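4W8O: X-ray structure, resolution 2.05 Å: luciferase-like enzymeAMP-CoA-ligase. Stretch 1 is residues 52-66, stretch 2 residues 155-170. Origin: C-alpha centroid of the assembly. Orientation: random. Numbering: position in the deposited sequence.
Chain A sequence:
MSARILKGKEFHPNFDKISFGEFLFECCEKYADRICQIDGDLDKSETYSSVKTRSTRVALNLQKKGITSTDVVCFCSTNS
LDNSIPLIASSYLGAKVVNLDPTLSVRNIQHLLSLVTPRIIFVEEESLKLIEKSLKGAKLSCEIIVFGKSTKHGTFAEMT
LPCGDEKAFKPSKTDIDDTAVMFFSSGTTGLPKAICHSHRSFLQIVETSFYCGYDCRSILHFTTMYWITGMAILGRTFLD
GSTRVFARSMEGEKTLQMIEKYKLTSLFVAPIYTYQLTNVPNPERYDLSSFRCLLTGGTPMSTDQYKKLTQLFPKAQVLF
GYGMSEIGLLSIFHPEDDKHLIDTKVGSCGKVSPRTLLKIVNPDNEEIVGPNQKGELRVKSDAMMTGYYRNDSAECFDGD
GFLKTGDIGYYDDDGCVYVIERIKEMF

Stretch 1 (52-66) KTRSTRVALNLQKKG
Stretch 2 (155-170) TFAEMTLPCGDEKAFK

A long helix, residues 52-64, beginning earlier in the chain, is crossed by a segment that starts as one short helix (156-159) and continues as an irregular chain to Lys170, running broadly across the long helix; 989 Å² is buried between them, both sides summed. In register, Val58 CA lies 5.0 Å from Met159 CA, Leu60 CA 6.8 Å from Gly164 CA, and Thr56 CA 6.7 Å from Glu166 CA. Thr155 (chi1 p) caps the short helix, its OG1 accepting from Glu158 N at 3.2 Å, while Thr155 N donates back to Glu158 OE1 at 3.3 Å. Phe156 (chi1 t, chi2 74°) presents its ring edge to Arg54, CE2 to NH1 3.5 Å, and its CE1 meets Val58 CG2 at 4.1 Å. Met159, buried, has the largest covered area of any residue here. Its chain, m at chi1, chi2 and chi3, brings the thioether to the helix: CE packs on Leu62 CD2 at 3.5 Å and SD lies 3.4 Å from Lys65 CE. Its carbonyl is engaged too, Met159 O accepting from Asn61 ND2 at 2.6 Å and receiving a CA-H...O contact from Val58 CA at 3.3 Å. Thr160 (chi1 p) points CB away and turns OG1 back to Ala157 O, 2.7 Å, leaving CG2 3.9 Å from Val58 CG2. Leu161 likewise points away, but its O takes a second bond from Asn61 ND2, 3.1 Å; Asn61, with chi1 m and chi2 -42°, thus holds with one amide the carbonyl of the helix's last residue, Met159, and that of Leu161 two residues on. Extended backbone carries Pro162 over one face of the Arg57 guanidinium, CB to NE 3.6 Å. Cys163 (phi/psi -170/151, chi1 t) sets its O 3.5 Å from Leu60 CD1; a water accepts from Lys64 NZ at 2.9 Å and lies 2.7 Å from Asn61 OD1 and 2.8 Å from Cys163 O. Gly164, at phi/psi 89/179, adopts angles that call for glycine, since a CB would jam against the preceding carbonyl. Asp165 OD1 accepts from Ala168 N at 3.0 Å; residues 166-168 have helical phi/psi without the regular bonds. Glu166 (m, t, chi3 48°) brings OE1 to Arg57 NE at 2.8 Å, a salt bridge with a nearly linear hydrogen bond, reached by an extended Arg57 (m, t, t). A second water donates to both Glu166 OE1, 2.8 Å, and Thr53 O, 2.9 Å. Finally Phe169 (chi1 t, chi2 80°) points toward the helix and buries its ring among Thr56 CG2, 3.7 Å from CD2, Ala59 CB, 3.8 Å from CZ, and Leu60 CD2, 3.6 Å from CD1.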

# COMPACT_ATOMS: atom_id res chain seq x y z
N LYS A 52 16.39 7.94 8.64
CA LYS A 52 17.39 6.89 8.85
C LYS A 52 17.91 6.90 10.29
O LYS A 52 18.07 5.85 10.90
CB LYS A 52 18.56 7.04 7.88
CG LYS A 52 19.53 5.86 7.88
CD LYS A 52 20.50 5.96 6.72
CE LYS A 52 21.67 5.01 6.90
NZ LYS A 52 22.61 5.44 7.97
N THR A 53 18.17 8.10 10.81
CA THR A 53 18.70 8.25 12.16
C THR A 53 17.70 7.76 13.21
O THR A 53 18.06 6.99 14.10
CB THR A 53 19.07 9.72 12.44
OG1 THR A 53 20.07 10.13 11.51
CG2 THR A 53 19.60 9.91 13.86
N ARG A 54 16.45 8.20 13.10
CA ARG A 54 15.45 7.86 14.10
C ARG A 54 15.09 6.37 14.04
O ARG A 54 14.99 5.72 15.08
CB ARG A 54 14.21 8.74 13.96
CG ARG A 54 14.49 10.22 14.19
CD ARG A 54 13.24 10.97 14.65
NE ARG A 54 12.18 10.95 13.63
CZ ARG A 54 10.87 10.92 13.89
NH1 ARG A 54 10.40 10.88 15.13
NH2 ARG A 54 10.00 10.91 12.87
N SER A 55 14.92 5.84 12.83
CA SER A 55 14.59 4.43 12.66
C SER A 55 15.73 3.51 13.13
O SER A 55 15.48 2.45 13.68
CB SER A 55 14.22 4.12 11.20
OG SER A 55 15.29 4.42 10.32
N THR A 56 16.98 3.92 12.89
CA THR A 56 18.14 3.15 13.35
C THR A 56 18.12 3.05 14.88
O THR A 56 18.32 1.98 15.45
CB THR A 56 19.46 3.76 12.84
OG1 THR A 56 19.50 3.70 11.41
CG2 THR A 56 20.67 3.01 13.41
N ARG A 57 17.82 4.17 15.54
CA ARG A 57 17.76 4.21 17.00
C ARG A 57 16.62 3.36 17.55
O ARG A 57 16.81 2.63 18.52
CB ARG A 57 17.62 5.65 17.49
CG ARG A 57 18.90 6.45 17.35
CD ARG A 57 18.66 7.91 17.64
NE ARG A 57 19.84 8.72 17.40
CZ ARG A 57 19.87 10.05 17.52
NH1 ARG A 57 18.78 10.72 17.88
NH2 ARG A 57 21.00 10.70 17.29
N VAL A 58 15.45 3.44 16.91
CA VAL A 58 14.34 2.58 17.29
C VAL A 58 14.70 1.11 17.13
O VAL A 58 14.40 0.30 18.01
CB VAL A 58 13.06 2.91 16.49
CG1 VAL A 58 11.96 1.90 16.77
CG2 VAL A 58 12.55 4.31 16.85
N ALA A 59 15.36 0.76 16.02
CA ALA A 59 15.77 -0.62 15.74
C ALA A 59 16.72 -1.17 16.80
O ALA A 59 16.55 -2.30 17.28
CB ALA A 59 16.42 -0.73 14.37
N LEU A 60 17.73 -0.38 17.15
CA LEU A 60 18.70 -0.79 18.17
C LEU A 60 18.01 -1.03 19.51
O LEU A 60 18.37 -1.96 20.23
CB LEU A 60 19.82 0.24 18.33
CG LEU A 60 20.82 0.28 17.17
CD1 LEU A 60 21.64 1.56 17.23
CD2 LEU A 60 21.74 -0.94 17.20
N ASN A 61 17.01 -0.23 19.84
CA ASN A 61 16.25 -0.44 21.06
C ASN A 61 15.33 -1.66 20.96
O ASN A 61 15.21 -2.43 21.91
CB ASN A 61 15.48 0.82 21.45
CG ASN A 61 16.38 1.90 22.01
OD1 ASN A 61 17.28 1.61 22.80
ND2 ASN A 61 16.16 3.15 21.60
N LEU A 62 14.69 -1.84 19.81
CA LEU A 62 13.88 -3.05 19.58
C LEU A 62 14.72 -4.33 19.74
O LEU A 62 14.24 -5.34 20.26
CB LEU A 62 13.23 -3.02 18.20
CG LEU A 62 12.00 -2.11 18.02
CD1 LEU A 62 11.61 -2.05 16.56
CD2 LEU A 62 10.83 -2.58 18.86
N GLN A 63 15.97 -4.26 19.30
CA GLN A 63 16.91 -5.37 19.39
C GLN A 63 17.21 -5.72 20.85
O GLN A 63 17.25 -6.89 21.22
CB GLN A 63 18.19 -4.97 18.64
CG GLN A 63 19.14 -6.09 18.28
CD GLN A 63 20.22 -5.61 17.32
OE1 GLN A 63 20.98 -4.69 17.63
NE2 GLN A 63 20.28 -6.22 16.15
N LYS A 64 17.39 -4.69 21.67
CA LYS A 64 17.63 -4.89 23.10
C LYS A 64 16.41 -5.50 23.80
O LYS A 64 16.58 -6.20 24.80
CB LYS A 64 18.02 -3.56 23.76
CG LYS A 64 19.37 -3.02 23.29
CD LYS A 64 19.69 -1.66 23.91
CE LYS A 64 21.09 -1.22 23.52
NZ LYS A 64 21.41 0.16 23.97
N LYS A 65 15.21 -5.23 23.29
CA LYS A 65 13.98 -5.84 23.80
C LYS A 65 13.80 -7.29 23.35
O LYS A 65 12.82 -7.93 23.72
CB LYS A 65 12.75 -5.05 23.37
CG LYS A 65 12.60 -3.67 23.98
CD LYS A 65 11.34 -3.03 23.42
CE LYS A 65 10.97 -1.76 24.14
NZ LYS A 65 10.52 -1.97 25.53
N GLY A 66 14.72 -7.80 22.52
CA GLY A 66 14.71 -9.19 22.10
C GLY A 66 13.99 -9.46 20.78
O GLY A 66 13.73 -10.62 20.47
N THR A 155 6.80 4.34 25.56
CA THR A 155 6.48 5.42 24.62
C THR A 155 7.41 5.39 23.42
O THR A 155 8.52 4.87 23.51
CB THR A 155 6.62 6.80 25.29
OG1 THR A 155 7.99 7.01 25.66
CG2 THR A 155 5.75 6.89 26.52
N PHE A 156 6.95 5.96 22.32
CA PHE A 156 7.76 6.05 21.11
C PHE A 156 9.00 6.91 21.34
O PHE A 156 10.09 6.58 20.88
CB PHE A 156 6.93 6.61 19.95
CG PHE A 156 7.75 6.98 18.74
CD1 PHE A 156 8.27 5.99 17.92
CD2 PHE A 156 8.02 8.30 18.45
CE1 PHE A 156 9.03 6.32 16.81
CE2 PHE A 156 8.79 8.64 17.34
CZ PHE A 156 9.29 7.65 16.52
N ALA A 157 8.83 8.01 22.06
CA ALA A 157 9.93 8.91 22.41
C ALA A 157 11.08 8.18 23.12
O ALA A 157 12.25 8.47 22.88
CB ALA A 157 9.43 10.06 23.26
N GLU A 158 10.74 7.23 23.99
CA GLU A 158 11.74 6.38 24.65
C GLU A 158 12.50 5.50 23.66
O GLU A 158 13.71 5.30 23.81
CB GLU A 158 11.09 5.50 25.71
CG GLU A 158 10.79 6.22 27.01
CD GLU A 158 9.75 5.53 27.87
OE1 GLU A 158 9.38 4.37 27.60
OE2 GLU A 158 9.30 6.17 28.84
N MET A 159 11.79 4.96 22.67
CA MET A 159 12.40 4.10 21.65
C MET A 159 13.38 4.85 20.73
O MET A 159 14.24 4.22 20.12
CB MET A 159 11.32 3.39 20.80
CG MET A 159 10.45 2.39 21.55
SD MET A 159 11.38 1.05 22.32
CE MET A 159 11.89 0.14 20.86
N THR A 160 13.24 6.17 20.62
CA THR A 160 14.15 6.98 19.81
C THR A 160 15.40 7.42 20.58
O THR A 160 16.24 8.12 20.02
CB THR A 160 13.45 8.25 19.25
OG1 THR A 160 13.03 9.09 20.34
CG2 THR A 160 12.25 7.88 18.39
N LEU A 161 15.53 7.03 21.85
CA LEU A 161 16.69 7.41 22.65
C LEU A 161 17.95 6.82 22.03
O LEU A 161 18.02 5.60 21.83
CB LEU A 161 16.57 6.93 24.10
CG LEU A 161 15.48 7.57 24.98
CD1 LEU A 161 15.38 6.81 26.30
CD2 LEU A 161 15.71 9.06 25.22
N PRO A 162 18.95 7.67 21.72
CA PRO A 162 20.17 7.15 21.11
C PRO A 162 20.96 6.28 22.07
O PRO A 162 21.18 6.66 23.21
CB PRO A 162 20.96 8.42 20.77
CG PRO A 162 20.44 9.46 21.69
CD PRO A 162 19.00 9.13 21.91
N CYS A 163 21.36 5.10 21.60
CA CYS A 163 22.26 4.23 22.34
C CYS A 163 22.71 3.09 21.44
O CYS A 163 21.98 2.66 20.54
CB CYS A 163 21.61 3.67 23.61
SG CYS A 163 22.63 2.42 24.46
N GLY A 164 23.92 2.59 21.71
CA GLY A 164 24.51 1.56 20.88
C GLY A 164 25.30 2.19 19.75
O GLY A 164 25.36 3.41 19.62
N ASP A 165 25.91 1.33 18.95
CA ASP A 165 26.73 1.78 17.84
C ASP A 165 25.81 2.07 16.65
O ASP A 165 25.58 1.21 15.80
CB ASP A 165 27.77 0.70 17.51
CG ASP A 165 28.89 1.22 16.64
OD1 ASP A 165 28.69 2.23 15.92
OD2 ASP A 165 29.98 0.61 16.68
N GLU A 166 25.29 3.29 16.62
CA GLU A 166 24.40 3.72 15.54
C GLU A 166 25.13 3.70 14.22
O GLU A 166 24.56 3.34 13.19
CB GLU A 166 23.86 5.12 15.82
CG GLU A 166 22.90 5.17 17.00
CD GLU A 166 22.55 6.59 17.42
OE1 GLU A 166 22.20 7.42 16.56
OE2 GLU A 166 22.60 6.86 18.64
N LYS A 167 26.40 4.08 14.26
CA LYS A 167 27.22 4.18 13.06
C LYS A 167 27.41 2.82 12.40
O LYS A 167 27.38 2.71 11.17
CB LYS A 167 28.58 4.78 13.43
CG LYS A 167 29.30 5.39 12.25
CD LYS A 167 30.59 6.06 12.71
CE LYS A 167 31.15 6.96 11.62
NZ LYS A 167 32.31 7.74 12.12
N ALA A 168 27.60 1.78 13.21
CA ALA A 168 27.87 0.44 12.71
C ALA A 168 26.61 -0.34 12.34
O ALA A 168 26.70 -1.34 11.63
CB ALA A 168 28.69 -0.34 13.73
N PHE A 169 25.45 0.09 12.83
CA PHE A 169 24.23 -0.69 12.62
C PHE A 169 23.97 -0.94 11.14
O PHE A 169 24.07 -0.03 10.31
CB PHE A 169 23.01 -0.03 13.24
CG PHE A 169 21.73 -0.76 12.98
CD1 PHE A 169 21.39 -1.88 13.73
CD2 PHE A 169 20.87 -0.35 11.96
CE1 PHE A 169 20.22 -2.57 13.48
CE2 PHE A 169 19.69 -1.04 11.71
CZ PHE A 169 19.37 -2.14 12.47
N LYS A 170 23.65 -2.19 10.83
CA LYS A 170 23.19 -2.57 9.50
C LYS A 170 21.95 -3.45 9.67
O LYS A 170 21.84 -4.19 10.65
CB LYS A 170 24.28 -3.34 8.74
CG LYS A 170 25.51 -2.51 8.37
CD LYS A 170 25.18 -1.42 7.35
CE LYS A 170 26.43 -0.78 6.76
NZ LYS A 170 26.06 0.25 5.74
O HOH W 1 20.94 6.40 14.33
O HOH W 2 19.83 1.47 21.86